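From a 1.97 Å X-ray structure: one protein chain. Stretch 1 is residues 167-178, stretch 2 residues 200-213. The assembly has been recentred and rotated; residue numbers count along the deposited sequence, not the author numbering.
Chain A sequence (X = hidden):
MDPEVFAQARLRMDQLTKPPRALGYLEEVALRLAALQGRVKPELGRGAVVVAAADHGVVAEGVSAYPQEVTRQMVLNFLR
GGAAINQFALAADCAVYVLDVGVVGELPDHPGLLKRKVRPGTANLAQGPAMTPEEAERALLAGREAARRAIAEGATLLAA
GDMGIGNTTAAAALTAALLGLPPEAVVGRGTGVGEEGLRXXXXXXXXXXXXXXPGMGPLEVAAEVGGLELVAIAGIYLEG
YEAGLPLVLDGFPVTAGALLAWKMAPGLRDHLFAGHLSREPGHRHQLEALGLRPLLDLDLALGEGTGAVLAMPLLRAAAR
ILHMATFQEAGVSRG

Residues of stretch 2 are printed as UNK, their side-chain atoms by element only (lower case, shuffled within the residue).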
# COMPACT_ATOMS: atom_id res chain seq x y z
N ASN A 167 -25.02 -8.58 0.45
CA ASN A 167 -24.76 -7.76 1.62
C ASN A 167 -24.47 -6.28 1.37
O ASN A 167 -24.47 -5.48 2.30
CB ASN A 167 -23.68 -8.41 2.51
CG ASN A 167 -22.28 -8.23 1.97
OD1 ASN A 167 -22.07 -7.70 0.89
ND2 ASN A 167 -21.31 -8.69 2.75
N THR A 168 -24.23 -5.89 0.12
CA THR A 168 -23.98 -4.47 -0.14
C THR A 168 -25.31 -3.72 -0.03
O THR A 168 -25.34 -2.52 0.23
CB THR A 168 -23.36 -4.24 -1.54
OG1 THR A 168 -24.29 -4.60 -2.56
CG2 THR A 168 -22.09 -5.07 -1.69
N THR A 169 -26.42 -4.42 -0.22
CA THR A 169 -27.72 -3.79 -0.09
C THR A 169 -28.01 -3.62 1.40
O THR A 169 -28.45 -2.55 1.83
CB THR A 169 -28.84 -4.63 -0.76
OG1 THR A 169 -28.60 -4.69 -2.16
CG2 THR A 169 -30.20 -3.99 -0.53
N ALA A 170 -27.74 -4.66 2.18
CA ALA A 170 -27.95 -4.59 3.63
C ALA A 170 -27.01 -3.53 4.21
O ALA A 170 -27.38 -2.81 5.14
CB ALA A 170 -27.67 -5.95 4.28
N ALA A 171 -25.79 -3.46 3.68
CA ALA A 171 -24.81 -2.48 4.16
C ALA A 171 -25.29 -1.06 3.84
O ALA A 171 -25.11 -0.15 4.64
CB ALA A 171 -23.46 -2.73 3.52
N ALA A 172 -25.90 -0.89 2.67
CA ALA A 172 -26.41 0.42 2.26
C ALA A 172 -27.55 0.85 3.17
O ALA A 172 -27.63 2.01 3.58
CB ALA A 172 -26.88 0.37 0.81
N ALA A 173 -28.43 -0.10 3.50
CA ALA A 173 -29.57 0.19 4.36
C ALA A 173 -29.10 0.58 5.76
O ALA A 173 -29.56 1.58 6.33
CB ALA A 173 -30.49 -1.03 4.44
N LEU A 174 -28.19 -0.21 6.31
CA LEU A 174 -27.66 0.04 7.64
C LEU A 174 -26.92 1.37 7.68
O LEU A 174 -27.05 2.14 8.63
CB LEU A 174 -26.73 -1.09 8.07
CG LEU A 174 -26.08 -0.94 9.45
CD1 LEU A 174 -27.16 -0.79 10.51
CD2 LEU A 174 -25.21 -2.15 9.75
N THR A 175 -26.14 1.65 6.63
CA THR A 175 -25.39 2.89 6.58
C THR A 175 -26.34 4.08 6.51
O THR A 175 -26.19 5.05 7.26
CB THR A 175 -24.44 2.91 5.37
OG1 THR A 175 -23.48 1.86 5.51
CG2 THR A 175 -23.72 4.25 5.28
N ALA A 176 -27.32 4.00 5.62
CA ALA A 176 -28.30 5.08 5.47
C ALA A 176 -29.04 5.32 6.79
O ALA A 176 -29.22 6.47 7.20
CB ALA A 176 -29.29 4.73 4.36
N ALA A 177 -29.44 4.24 7.45
CA ALA A 177 -30.17 4.35 8.71
C ALA A 177 -29.34 4.99 9.83
O ALA A 177 -29.82 5.88 10.53
CB ALA A 177 -30.66 2.97 9.14
N LEU A 178 -28.09 4.54 9.98
CA LEU A 178 -27.22 5.07 11.02
C LEU A 178 -26.75 6.50 10.76
O LEU A 178 -26.60 7.28 11.69
CB LEU A 178 -25.98 4.18 11.18
CG LEU A 178 -26.23 2.73 11.57
CD1 LEU A 178 -24.89 2.00 11.72
CD2 LEU A 178 -27.01 2.68 12.87
N UNK A 200 -33.70 -1.36 -8.03
CA UNK A 200 -34.31 -2.23 -7.03
C UNK A 200 -33.55 -2.16 -5.71
O UNK A 200 -34.14 -2.27 -4.66
c UNK A 200 -35.64 -5.17 -9.10
n UNK A 200 -34.64 -5.92 -11.67
n UNK A 200 -34.36 -5.80 -9.37
c UNK A 200 -33.91 -6.14 -10.58
c UNK A 200 -34.41 -3.64 -7.54
c UNK A 200 -35.44 -3.73 -8.64
n UNK A 200 -32.70 -6.69 -10.72
N UNK A 201 -32.24 -1.93 -5.76
CA UNK A 201 -31.47 -1.85 -4.52
C UNK A 201 -31.90 -0.60 -3.77
O UNK A 201 -32.16 -0.66 -2.58
c UNK A 201 -28.01 -3.41 -4.95
c UNK A 201 -27.02 -2.35 -5.36
c UNK A 201 -29.95 -1.82 -4.77
n UNK A 201 -25.64 -2.76 -4.99
c UNK A 201 -29.43 -3.09 -5.42
N UNK A 202 -32.03 0.52 -4.49
CA UNK A 202 -32.45 1.76 -3.85
C UNK A 202 -33.84 1.61 -3.25
O UNK A 202 -34.10 2.10 -2.14
c UNK A 202 -32.48 2.91 -4.86
c UNK A 202 -30.11 4.75 -8.72
c UNK A 202 -31.33 4.14 -6.68
n UNK A 202 -30.12 4.31 -7.47
c UNK A 202 -31.14 3.23 -5.49
n UNK A 202 -31.25 5.06 -9.32
n UNK A 202 -28.97 4.91 -9.38
N UNK A 203 -34.74 0.95 -3.98
CA UNK A 203 -36.09 0.75 -3.46
C UNK A 203 -36.06 -0.11 -2.21
O UNK A 203 -36.76 0.17 -1.25
c UNK A 203 -37.01 0.14 -4.50
o UNK A 203 -40.01 0.42 -6.20
c UNK A 203 -38.04 1.11 -5.04
n UNK A 203 -39.99 0.16 -3.96
c UNK A 203 -39.43 0.54 -5.11
N UNK A 204 -35.23 -1.14 -2.23
CA UNK A 204 -35.11 -2.04 -1.09
C UNK A 204 -34.67 -1.25 0.13
O UNK A 204 -35.20 -1.42 1.22
c UNK A 204 -34.10 -3.16 -1.39
N UNK A 205 -33.70 -0.36 -0.08
CA UNK A 205 -33.19 0.48 1.00
C UNK A 205 -34.27 1.43 1.50
O UNK A 205 -34.47 1.58 2.71
c UNK A 205 -30.80 0.39 0.24
c UNK A 205 -31.96 1.31 0.54
c UNK A 205 -31.57 2.32 1.62
N UNK A 206 -34.98 2.07 0.58
CA UNK A 206 -36.04 3.00 0.95
C UNK A 206 -37.12 2.29 1.77
O UNK A 206 -37.63 2.84 2.73
c UNK A 206 -36.65 3.63 -0.30
N UNK A 207 -37.46 1.06 1.38
CA UNK A 207 -38.48 0.30 2.09
C UNK A 207 -38.04 0.03 3.52
O UNK A 207 -38.81 0.19 4.46
c UNK A 207 -38.75 -1.03 1.38
c UNK A 207 -42.21 -2.79 -0.62
n UNK A 207 -42.59 -4.04 -0.40
n UNK A 207 -43.04 -1.95 -1.24
c UNK A 207 -39.05 -0.90 -0.10
n UNK A 207 -41.02 -2.37 -0.22
c UNK A 207 -40.52 -1.01 -0.41
N UNK A 208 -36.79 -0.40 3.68
CA UNK A 208 -36.25 -0.71 5.00
C UNK A 208 -36.27 0.52 5.91
O UNK A 208 -36.66 0.44 7.07
c UNK A 208 -34.83 -1.25 4.87
N UNK A 209 -35.83 1.65 5.38
CA UNK A 209 -35.79 2.89 6.15
C UNK A 209 -37.19 3.27 6.61
O UNK A 209 -37.39 3.73 7.73
c UNK A 209 -32.83 3.81 6.19
c UNK A 209 -33.70 3.85 4.93
c UNK A 209 -33.28 4.98 4.02
c UNK A 209 -35.17 4.02 5.32
N UNK A 210 -38.17 3.07 5.73
CA UNK A 210 -39.55 3.40 6.03
C UNK A 210 -40.08 2.66 7.27
O UNK A 210 -41.02 3.13 7.91
c UNK A 210 -40.44 3.09 4.83
N UNK A 211 -39.49 1.52 7.60
CA UNK A 211 -39.95 0.78 8.77
C UNK A 211 -39.41 1.34 10.08
O UNK A 211 -39.91 1.02 11.16
c UNK A 211 -39.57 -0.70 8.66
n UNK A 211 -36.72 -3.93 6.88
c UNK A 211 -40.16 -2.98 7.77
n UNK A 211 -38.46 -3.27 5.53
c UNK A 211 -37.99 -3.55 6.74
c UNK A 211 -40.29 -1.47 7.55
n UNK A 211 -38.77 -3.43 7.81
N UNK A 212 -38.40 2.20 9.99
CA UNK A 212 -37.79 2.79 11.18
C UNK A 212 -38.64 3.89 11.82
O UNK A 212 -39.45 4.53 11.16
c UNK A 212 -35.16 1.27 11.34
c UNK A 212 -36.41 3.35 10.81
c UNK A 212 -35.43 2.31 10.27
c UNK A 212 -34.13 2.98 9.84
N UNK A 213 -38.43 4.10 13.12
CA UNK A 213 -39.16 5.11 13.89
C UNK A 213 -38.28 5.56 15.07
O UNK A 213 -37.36 4.87 15.45
c UNK A 213 -39.77 2.23 17.12
c UNK A 213 -40.29 3.33 15.29
n UNK A 213 -40.18 1.35 16.23
c UNK A 213 -40.52 2.01 15.07
c UNK A 213 -40.47 4.52 14.40
n UNK A 213 -39.82 3.43 16.58

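Position 200 carries three carbons, a nitrogen, then a carbon bearing two more nitrogens, a guanidinium chain. It is out of reach of stretch 1 and bonds elsewhere in the structure; it is Arg200.

Position 201 has four carbons in a row ending in nitrogen, and its CB points toward the first helix, with the chain against Thr169 and the terminal nitrogen near Thr168. That is Lys201. Its chain lies along Thr169, with CD 3.1 Å from Thr169 OG1, and carries the amine on to Thr168, where Lys201 NZ donates a weak hydrogen bond to Thr168 OG1 at 3.3 Å. NZ is also bonded elsewhere, so this link is not its sole anchor.

Position 202 repeats the guanidinium pattern, but its CB points away from the contact: Arg202. Position 203 has three carbons, the third holding one oxygen and one nitrogen, an amide. Exposed and out of reach, it is Gln203.

At 204 there is a single carbon, pointing toward stretch 1; its CB lies 4.1 Å from Thr169 CG2. This is Ala204, a small residue where the helices run close.

Position 205 shows one carbon carrying two more, a beta-branched fork aimed at stretch 1 and set among Thr169, Ala172, Ala173 and Ala176, and it is Val205. The side chain is a knob in the hole formed by those four residues. Its CG2 is 4.0 Å from Ala172 CB, while its CG1 is 4.0 Å from Ala173 CA and 4.3 Å from Ala176 CB. With chi1 near 172° (t), both methyls find partners in the hole.

Position 206 is one exposed carbon without a partner across the contact, Ala206. Position 207, another exposed guanidinium chain, is Arg207, likewise out of reach.

Position 208 again has one carbon, directed toward the first helix, and its CB meets Ala173 CB at 4.4 Å. It is Ala208, an alanine facing an alanine.

Position 209 has four carbons, forked at the second, whose ends lie against Ala176 and Ala177: Leu209. Its CB points sideways, yet the end of the chain comes nearer, placing CD2 3.8 Å from Ala177 CB and CD1 4.0 Å from Ala176 CB. CD2 also packs against backbone, 3.6 Å from Ala177 N.

Position 210, one exposed carbon, is Ala210. Position 211, a guanidinium chain with partners elsewhere in the structure, is Arg211.

Position 212 lies in the loop and has four carbons forked at the second, pointing toward stretch 1 and touching Ala177. This is Leu212; its CD1 reaches Ala177 CB at 3.5 Å.

Position 213, a carbon leading to a five-membered ring of three carbons and two nitrogens, is His213, far from the contact.

The rule is a ladder of four-residue steps: Thr169 opposite Lys201, Ala173 opposite Val205, Ala177 opposite Leu209. Alanines on the first helix leave room for the larger side chains of the second, and at the middle rung the CA atoms of Ala173 and Val205 come within 4.9 Å. The axes approach to 9.1 Å and cross at -44°. Apolar packing fills the middle and the C-terminal end, while the weak lysine-threonine bond adds a polar contact at the N-terminal end.

Stretch 2, residues 200-213: RKRQAVARALARLH
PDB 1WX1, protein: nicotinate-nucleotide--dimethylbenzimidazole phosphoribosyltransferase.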